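Local atomic coordinates of family 88 glycosyl hydrolase (Bacteroides thetaiotaomicron, PDB entry 5NOA), a protein that probably acts as a polysaccharide lyase that removes rhamnose caps from complex arabinogalactan proteins such as gum arabic, although its sequence falls in glycoside hydrolase family 88. Residues Trp158-Tyr163 with Asp223-Gly228; Tyr191-Met196 with Gly202-Asp207; Ile195-Glu200 with Ile254-Thr259. One frame throughout, in Å; residues are numbered along the deposited sequence.

Contact 1 (Trp158-Tyr163 with Asp223-Gly228)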
# COMPACT_ATOMS: atom_id res chain seq x y z
N TRP A 158 -10.49 -6.06 -6.75
CA TRP A 158 -10.02 -6.59 -5.47
C TRP A 158 -9.40 -5.42 -4.71
O TRP A 158 -8.89 -4.47 -5.31
CB TRP A 158 -9.02 -7.75 -5.68
CG TRP A 158 -7.63 -7.37 -6.13
CD1 TRP A 158 -6.50 -7.57 -5.41
CD2 TRP A 158 -7.21 -6.74 -7.36
NE1 TRP A 158 -5.41 -7.10 -6.08
CE2 TRP A 158 -5.80 -6.60 -7.28
CE3 TRP A 158 -7.85 -6.32 -8.53
CZ2 TRP A 158 -5.07 -5.97 -8.25
CZ3 TRP A 158 -7.10 -5.72 -9.53
CH2 TRP A 158 -5.72 -5.53 -9.36
N ALA A 159 -9.47 -5.49 -3.39
CA ALA A 159 -9.12 -4.33 -2.57
C ALA A 159 -7.69 -3.85 -2.77
O ALA A 159 -7.44 -2.66 -2.84
CB ALA A 159 -9.40 -4.61 -1.09
N ASP A 160 -6.77 -4.79 -2.86
CA ASP A 160 -5.36 -4.45 -2.93
C ASP A 160 -5.08 -3.59 -4.14
O ASP A 160 -4.14 -2.77 -4.14
CB ASP A 160 -4.40 -5.67 -3.02
CG ASP A 160 -4.80 -6.89 -2.21
OD1 ASP A 160 -5.90 -7.02 -1.67
OD2 ASP A 160 -3.91 -7.76 -2.07
N GLY A 161 -5.84 -3.81 -5.22
CA GLY A 161 -5.66 -3.07 -6.44
C GLY A 161 -5.73 -1.57 -6.27
O GLY A 161 -5.18 -0.81 -7.07
N LEU A 162 -6.47 -1.10 -5.25
CA LEU A 162 -6.54 0.30 -4.97
C LEU A 162 -5.18 0.89 -4.62
O LEU A 162 -4.82 1.96 -5.12
CB LEU A 162 -7.61 0.56 -3.92
CG LEU A 162 -9.03 0.17 -4.36
CD1 LEU A 162 -10.01 0.57 -3.29
CD2 LEU A 162 -9.44 0.73 -5.69
N TYR A 163 -4.40 0.22 -3.78
CA TYR A 163 -3.02 0.70 -3.56
C TYR A 163 -2.19 0.60 -4.82
O TYR A 163 -1.35 1.44 -5.11
CB TYR A 163 -2.32 -0.10 -2.47
CG TYR A 163 -0.92 0.39 -2.11
CD1 TYR A 163 -0.75 1.39 -1.19
CD2 TYR A 163 0.20 -0.10 -2.73
CE1 TYR A 163 0.49 1.84 -0.86
CE2 TYR A 163 1.47 0.36 -2.42
CZ TYR A 163 1.62 1.32 -1.49
OH TYR A 163 2.84 1.82 -1.14
N ASP A 223 -16.06 -10.63 7.83
CA ASP A 223 -14.67 -10.99 7.64
C ASP A 223 -13.99 -9.97 6.73
O ASP A 223 -14.17 -10.00 5.50
CB ASP A 223 -14.59 -12.37 7.03
CG ASP A 223 -13.16 -12.86 6.86
OD1 ASP A 223 -12.24 -12.40 7.58
OD2 ASP A 223 -12.95 -13.76 5.99
N PHE A 224 -13.20 -9.09 7.33
CA PHE A 224 -12.44 -8.06 6.61
C PHE A 224 -10.96 -8.39 6.78
O PHE A 224 -10.46 -8.47 7.88
CB PHE A 224 -12.74 -6.68 7.18
CG PHE A 224 -14.16 -6.26 6.98
CD1 PHE A 224 -14.61 -5.90 5.73
CD2 PHE A 224 -15.06 -6.18 8.05
CE1 PHE A 224 -15.91 -5.48 5.51
CE2 PHE A 224 -16.37 -5.76 7.83
CZ PHE A 224 -16.79 -5.42 6.58
N TRP A 225 -10.26 -8.55 5.67
CA TRP A 225 -8.85 -8.93 5.71
C TRP A 225 -8.03 -7.69 6.02
O TRP A 225 -8.09 -6.68 5.30
CB TRP A 225 -8.46 -9.46 4.36
CG TRP A 225 -7.09 -10.00 4.24
CD1 TRP A 225 -6.32 -10.58 5.19
CD2 TRP A 225 -6.33 -10.08 3.04
NE1 TRP A 225 -5.12 -10.99 4.68
CE2 TRP A 225 -5.13 -10.75 3.34
CE3 TRP A 225 -6.56 -9.67 1.75
CZ2 TRP A 225 -4.11 -10.96 2.42
CZ3 TRP A 225 -5.55 -9.90 0.80
CH2 TRP A 225 -4.37 -10.55 1.15
N ALA A 226 -7.19 -7.78 7.04
CA ALA A 226 -6.41 -6.64 7.48
C ALA A 226 -5.49 -6.13 6.39
O ALA A 226 -5.45 -4.93 6.14
CB ALA A 226 -5.58 -7.00 8.71
N ARG A 227 -4.71 -6.99 5.73
CA ARG A 227 -3.83 -6.46 4.70
C ARG A 227 -4.65 -5.78 3.61
O ARG A 227 -4.24 -4.75 3.12
CB ARG A 227 -2.87 -7.50 4.12
CG ARG A 227 -1.98 -6.84 3.08
CD ARG A 227 -0.69 -7.59 2.72
NE ARG A 227 -0.89 -8.87 2.05
CZ ARG A 227 -0.51 -10.07 2.51
NH1 ARG A 227 0.00 -10.20 3.73
NH2 ARG A 227 -0.69 -11.15 1.76
N GLY A 228 -5.80 -6.34 3.26
CA GLY A 228 -6.69 -5.74 2.24
C GLY A 228 -7.04 -4.28 2.57
O GLY A 228 -6.90 -3.37 1.75
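Asp160 and Trp225 meet where two helices of the barrel begin, and their contact illustrates how two helix starts can be joined through van der Waals contact. Two kinds of interaction are made across it, and polar partners act on it from outside.

The first is a carboxylate set against an indole. Asp160 OD1 lies 3.8 Å from Trp225 CZ3, and OD2 is almost as near, so both oxygens gather round one carbon of the six-membered ring. The two side chains cross at about a right angle with their planes 45° apart, an oblique meeting rather than a stack. Trp225, the N-cap residue of helix 226-242, has CG anti to its backbone N (chi1 -175°), which carries the indole back across the start of that helix towards Asp160.

The second is close backbone packing. Ala159 CB stands 4.0 Å from Gly228 O, while Asp160 OD1 passes 4.2 Å from Gly228 CA. Glycine suits this position, because a side-chain carbon here would come within 3.2 Å of Trp225 O.

The polar partners of the indole come from beyond the two segments. Trp225 NE1 donates to Gln339 OE1, and the Arg206 side chain makes a cation-pi contact with the ring system.

In the (alpha/alpha)6 barrel expected of family 88, the two segments form neighbouring helix starts, those of helix 160-176 and helix 226-242. With only 136 Å² buried and no polar bond made between the segments, van der Waals contact does the joining here, and the orientation of the indole is probably set largely by Gln339 and Arg206.

Contact 2 (Tyr191-Met196 with Gly202-Asp207)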
# COMPACT_ATOMS: atom_id res chain seq x y z
N TYR A 191 -16.39 2.02 -8.80
CA TYR A 191 -16.72 0.61 -9.01
C TYR A 191 -16.30 -0.25 -7.85
O TYR A 191 -17.08 -0.98 -7.27
CB TYR A 191 -16.05 0.07 -10.27
CG TYR A 191 -16.25 -1.39 -10.41
CD1 TYR A 191 -17.44 -1.87 -10.89
CD2 TYR A 191 -15.28 -2.31 -9.99
CE1 TYR A 191 -17.70 -3.22 -10.98
CE2 TYR A 191 -15.51 -3.66 -10.09
CZ TYR A 191 -16.73 -4.10 -10.57
OH TYR A 191 -16.96 -5.44 -10.65
N ALA A 192 -15.03 -0.12 -7.45
CA ALA A 192 -14.51 -0.93 -6.35
C ALA A 192 -15.32 -0.70 -5.07
O ALA A 192 -15.63 -1.65 -4.34
CB ALA A 192 -13.04 -0.60 -6.11
N ASP A 193 -15.61 0.55 -4.79
CA ASP A 193 -16.34 0.91 -3.58
C ASP A 193 -17.73 0.30 -3.61
O ASP A 193 -18.21 -0.21 -2.61
CB ASP A 193 -16.38 2.45 -3.50
CG ASP A 193 -16.70 2.99 -2.11
OD1 ASP A 193 -15.80 3.01 -1.26
OD2 ASP A 193 -17.84 3.38 -1.89
N SER A 194 -18.38 0.33 -4.79
CA SER A 194 -19.72 -0.18 -4.93
C SER A 194 -19.80 -1.67 -4.61
O SER A 194 -20.82 -2.11 -4.09
CB SER A 194 -20.31 0.12 -6.30
OG SER A 194 -19.78 -0.74 -7.31
N ILE A 195 -18.72 -2.41 -4.89
CA ILE A 195 -18.75 -3.85 -4.65
C ILE A 195 -18.18 -4.25 -3.27
O ILE A 195 -18.69 -5.14 -2.61
CB ILE A 195 -17.99 -4.61 -5.75
CG1 ILE A 195 -18.62 -4.41 -7.14
CG2 ILE A 195 -17.84 -6.07 -5.35
CD1 ILE A 195 -20.04 -4.89 -7.27
N MET A 196 -17.15 -3.57 -2.82
CA MET A 196 -16.38 -4.02 -1.68
C MET A 196 -16.58 -3.22 -0.40
O MET A 196 -16.25 -3.74 0.66
CB MET A 196 -14.86 -4.06 -2.01
CG MET A 196 -14.46 -5.24 -2.84
SD MET A 196 -12.78 -5.10 -3.44
CE MET A 196 -13.04 -4.21 -4.92
N GLY A 202 -17.97 0.22 7.64
CA GLY A 202 -16.94 1.18 7.27
C GLY A 202 -15.62 0.57 6.85
O GLY A 202 -14.59 1.21 6.97
N LEU A 203 -15.64 -0.66 6.33
CA LEU A 203 -14.43 -1.37 5.91
C LEU A 203 -14.69 -2.01 4.55
O LEU A 203 -15.83 -2.15 4.12
CB LEU A 203 -14.10 -2.46 6.95
CG LEU A 203 -13.66 -2.00 8.33
CD1 LEU A 203 -13.50 -3.18 9.25
CD2 LEU A 203 -12.40 -1.18 8.32
N TYR A 204 -13.59 -2.35 3.87
CA TYR A 204 -13.63 -3.01 2.59
C TYR A 204 -13.43 -4.52 2.73
O TYR A 204 -12.46 -4.99 3.33
CB TYR A 204 -12.50 -2.50 1.69
CG TYR A 204 -12.75 -1.13 1.10
CD1 TYR A 204 -12.46 0.01 1.86
CD2 TYR A 204 -13.28 -0.94 -0.14
CE1 TYR A 204 -12.70 1.27 1.40
CE2 TYR A 204 -13.50 0.35 -0.64
CZ TYR A 204 -13.24 1.43 0.16
OH TYR A 204 -13.46 2.70 -0.30
N TYR A 205 -14.30 -5.26 2.07
CA TYR A 205 -14.04 -6.67 1.84
C TYR A 205 -12.88 -6.82 0.87
O TYR A 205 -12.65 -5.98 0.01
CB TYR A 205 -15.30 -7.34 1.28
CG TYR A 205 -16.46 -7.37 2.29
CD1 TYR A 205 -16.42 -8.20 3.41
CD2 TYR A 205 -17.57 -6.57 2.13
CE1 TYR A 205 -17.46 -8.23 4.32
CE2 TYR A 205 -18.61 -6.56 3.05
CZ TYR A 205 -18.56 -7.40 4.13
OH TYR A 205 -19.58 -7.40 5.06
N ARG A 206 -12.22 -7.95 0.95
CA ARG A 206 -11.07 -8.15 0.09
C ARG A 206 -11.42 -8.23 -1.41
O ARG A 206 -10.59 -7.90 -2.26
CB ARG A 206 -10.22 -9.30 0.54
CG ARG A 206 -10.83 -10.64 0.30
CD ARG A 206 -10.21 -11.67 1.20
NE ARG A 206 -8.87 -12.04 0.85
CZ ARG A 206 -8.08 -12.89 1.54
NH1 ARG A 206 -8.44 -13.53 2.71
NH2 ARG A 206 -6.86 -13.12 1.09
N ASP A 207 -12.64 -8.72 -1.67
CA ASP A 207 -13.24 -8.80 -3.00
C ASP A 207 -14.72 -9.13 -2.77
O ASP A 207 -15.15 -9.38 -1.62
CB ASP A 207 -12.52 -9.79 -3.95
CG ASP A 207 -12.49 -11.20 -3.47
OD1 ASP A 207 -13.54 -11.77 -3.22
OD2 ASP A 207 -11.38 -11.77 -3.41
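Met196 O, at the last turn of helix 180-196, accepts the backbone N-H of Tyr205 at 2.8 Å. The bond is fairly straight, with 158° at the hydrogen. The same oxygen receives a CA-H contact from Tyr204, whose CA lies 3.3 Å away, so one carbonyl holds two successive residues.

The side chain of Met196 lies along the 205-207 backbone. Its CB meets the edge of the Tyr204 ring, 4.0 Å from CD2, and CG packs 3.5 Å from Tyr205 O. Beyond that SD runs on past Arg206 O to Asp207 CA, 3.8 Å distant. The first torsion, with CG anti to the carbonyl carbon (chi1 -77°), gives the thioether this course.

Residues 197-204 form a short, weakly bonded beta-hairpin: helix 180-196 leads directly into strand 197-198, which turns back as antiparallel strand 203-204. The contact therefore ties the hairpin's returning arm to the helix from which it springs.

At the far end of the Tyr204 ring, OH approaches Asp193 OD1 to 2.5 Å in a weak hydrogen bond, the carboxylate and ring planes being 68° apart. The stronger partner of that carboxylate oxygen is Arg256 NE of helix 250-266, in a salt bridge. Further out, Asp229 OD2 accepts from Tyr204 N. The Tyr205 ring stacks on Phe224, and its OH hydrogen-bonds to Asp198 OD2.

Contact 3 (Ile195-Glu200 with Ile254-Thr259)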
# COMPACT_ATOMS: atom_id res chain seq x y z
N ILE A 195 -18.72 -2.41 -4.89
CA ILE A 195 -18.75 -3.85 -4.65
C ILE A 195 -18.18 -4.25 -3.27
O ILE A 195 -18.69 -5.14 -2.61
CB ILE A 195 -17.99 -4.61 -5.75
CG1 ILE A 195 -18.62 -4.41 -7.14
CG2 ILE A 195 -17.84 -6.07 -5.35
CD1 ILE A 195 -20.04 -4.89 -7.27
N MET A 196 -17.15 -3.57 -2.82
CA MET A 196 -16.38 -4.02 -1.68
C MET A 196 -16.58 -3.22 -0.40
O MET A 196 -16.25 -3.74 0.66
CB MET A 196 -14.86 -4.06 -2.01
CG MET A 196 -14.46 -5.24 -2.84
SD MET A 196 -12.78 -5.10 -3.44
CE MET A 196 -13.04 -4.21 -4.92
N TYR A 197 -17.06 -1.99 -0.48
CA TYR A 197 -17.19 -1.19 0.73
C TYR A 197 -18.46 -1.58 1.45
O TYR A 197 -19.53 -1.59 0.86
CB TYR A 197 -17.17 0.30 0.41
CG TYR A 197 -17.19 1.15 1.63
CD1 TYR A 197 -16.13 1.17 2.51
CD2 TYR A 197 -18.27 1.96 1.90
CE1 TYR A 197 -16.13 1.99 3.63
CE2 TYR A 197 -18.30 2.76 3.01
CZ TYR A 197 -17.23 2.77 3.89
OH TYR A 197 -17.26 3.59 5.00
N ASP A 198 -18.34 -1.89 2.72
CA ASP A 198 -19.50 -2.17 3.58
C ASP A 198 -19.82 -0.88 4.31
O ASP A 198 -19.07 -0.48 5.20
CB ASP A 198 -19.15 -3.29 4.56
CG ASP A 198 -20.32 -3.71 5.45
OD1 ASP A 198 -20.95 -2.88 6.06
OD2 ASP A 198 -20.61 -4.91 5.52
N GLU A 199 -20.92 -0.24 3.94
CA GLU A 199 -21.25 1.05 4.53
C GLU A 199 -21.52 0.98 6.04
O GLU A 199 -21.17 1.89 6.77
CB GLU A 199 -22.42 1.73 3.80
CG GLU A 199 -21.96 2.85 2.88
CD GLU A 199 -23.02 3.91 2.70
OE1 GLU A 199 -24.12 3.54 2.24
OE2 GLU A 199 -22.76 5.10 3.03
N GLU A 200 -22.10 -0.13 6.50
CA GLU A 200 -22.38 -0.26 7.94
C GLU A 200 -21.10 -0.41 8.77
O GLU A 200 -20.93 0.22 9.81
CB GLU A 200 -23.34 -1.40 8.17
CG GLU A 200 -23.79 -1.58 9.62
CD GLU A 200 -24.92 -2.59 9.77
OE1 GLU A 200 -25.45 -3.10 8.75
OE2 GLU A 200 -25.30 -2.86 10.92
N ILE A 254 -11.68 12.18 0.55
CA ILE A 254 -11.45 12.55 1.93
C ILE A 254 -12.49 11.89 2.81
O ILE A 254 -12.15 11.34 3.89
CB ILE A 254 -11.49 14.09 2.10
CG1 ILE A 254 -10.30 14.74 1.35
CG2 ILE A 254 -11.56 14.48 3.57
CD1 ILE A 254 -10.38 16.23 1.25
N ASP A 255 -13.74 11.96 2.38
CA ASP A 255 -14.83 11.40 3.18
C ASP A 255 -14.64 9.91 3.41
O ASP A 255 -14.82 9.41 4.52
CB ASP A 255 -16.21 11.67 2.55
CG ASP A 255 -16.68 13.12 2.68
OD1 ASP A 255 -16.04 13.90 3.39
OD2 ASP A 255 -17.70 13.46 2.02
N ARG A 256 -14.27 9.19 2.36
CA ARG A 256 -14.03 7.76 2.51
C ARG A 256 -12.80 7.46 3.35
O ARG A 256 -12.79 6.52 4.14
CB ARG A 256 -13.91 7.07 1.15
CG ARG A 256 -13.67 5.58 1.20
CD ARG A 256 -14.74 4.74 1.86
NE ARG A 256 -15.94 4.71 1.05
CZ ARG A 256 -17.08 5.30 1.33
NH1 ARG A 256 -17.24 6.06 2.45
NH2 ARG A 256 -18.07 5.20 0.47
N PHE A 257 -11.74 8.22 3.16
CA PHE A 257 -10.55 8.07 3.99
C PHE A 257 -10.91 8.22 5.47
O PHE A 257 -10.48 7.42 6.28
CB PHE A 257 -9.52 9.09 3.56
CG PHE A 257 -8.22 9.01 4.27
CD1 PHE A 257 -7.37 7.94 4.10
CD2 PHE A 257 -7.76 10.07 5.01
CE1 PHE A 257 -6.13 7.89 4.72
CE2 PHE A 257 -6.54 10.02 5.64
CZ PHE A 257 -5.73 8.93 5.50
N ARG A 258 -11.72 9.23 5.79
CA ARG A 258 -12.10 9.43 7.17
C ARG A 258 -12.96 8.30 7.73
O ARG A 258 -12.77 7.91 8.89
CB ARG A 258 -12.82 10.76 7.35
CG ARG A 258 -11.87 11.94 7.16
CD ARG A 258 -12.59 13.20 7.55
NE ARG A 258 -11.84 14.40 7.32
CZ ARG A 258 -12.27 15.46 6.66
NH1 ARG A 258 -13.48 15.56 6.13
NH2 ARG A 258 -11.43 16.47 6.57
N THR A 259 -13.90 7.78 6.92
CA THR A 259 -14.76 6.69 7.41
C THR A 259 -13.95 5.41 7.63
O THR A 259 -14.07 4.72 8.66
CB THR A 259 -15.97 6.41 6.49
OG1 THR A 259 -15.63 5.86 5.18
CG2 THR A 259 -16.83 7.60 6.38
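Tyr197 and Arg256 form a cation-pi stack at the protein surface, where the small hairpin that follows helix 180-196 meets helix 250-266 of the (alpha/alpha)6 barrel expected of the family. The guanidinium lies flat over one face of the ring, its plane only 7° from that of the ring and the centres 3.6 Å apart. Arg256 CZ comes within 3.3 Å of Tyr197 CE2, and the aliphatic part adds a CH-pi contact, CD sitting 3.8 Å from the ring centroid. Bends at chi2 and chi3 fold the arginine chain across the ring, and the salt bridge to Asp193 also holds the guanidinium.

Replacing Tyr197 by alanine would probably uncover the stacked face of the guanidinium and take the tyrosine hydroxyl away from Thr259 OG1, leaving that oxygen to Arg256 NH1 and weakening the link between hairpin and helix.

Thr259, one turn further along the helix, completes the cluster. Its OG1 is 2.8 Å from Tyr197 OH in a hydrogen bond that either hydroxyl could donate. Arg256 NH1 donates to the same OG1 at 3.2 Å, with 148° at the hydrogen.

The three contacts form a connected patch: the centres of contacts 1 and 2, and of contacts 2 and 3, lie about 8 Å apart, those of contacts 1 and 3 about 13 Å. Contact 1 joins the starts of helix 160-176 and helix 226-242. Along the chain, contact 2 falls between its two segments, while contact 3 alternates with it, reaching on to helix 250-266. The segments of contacts 2 and 3 overlap at Ile195 and Met196, at the end of helix 180-196, and involve the two neighbouring strands of one small antiparallel sheet. Ala159 N probably hydrogen-bonds to Arg206 O, bridging contacts 1 and 2. The hairpin thus connects helix 180-196 with helix 250-266, next to the helix starts of contact 1.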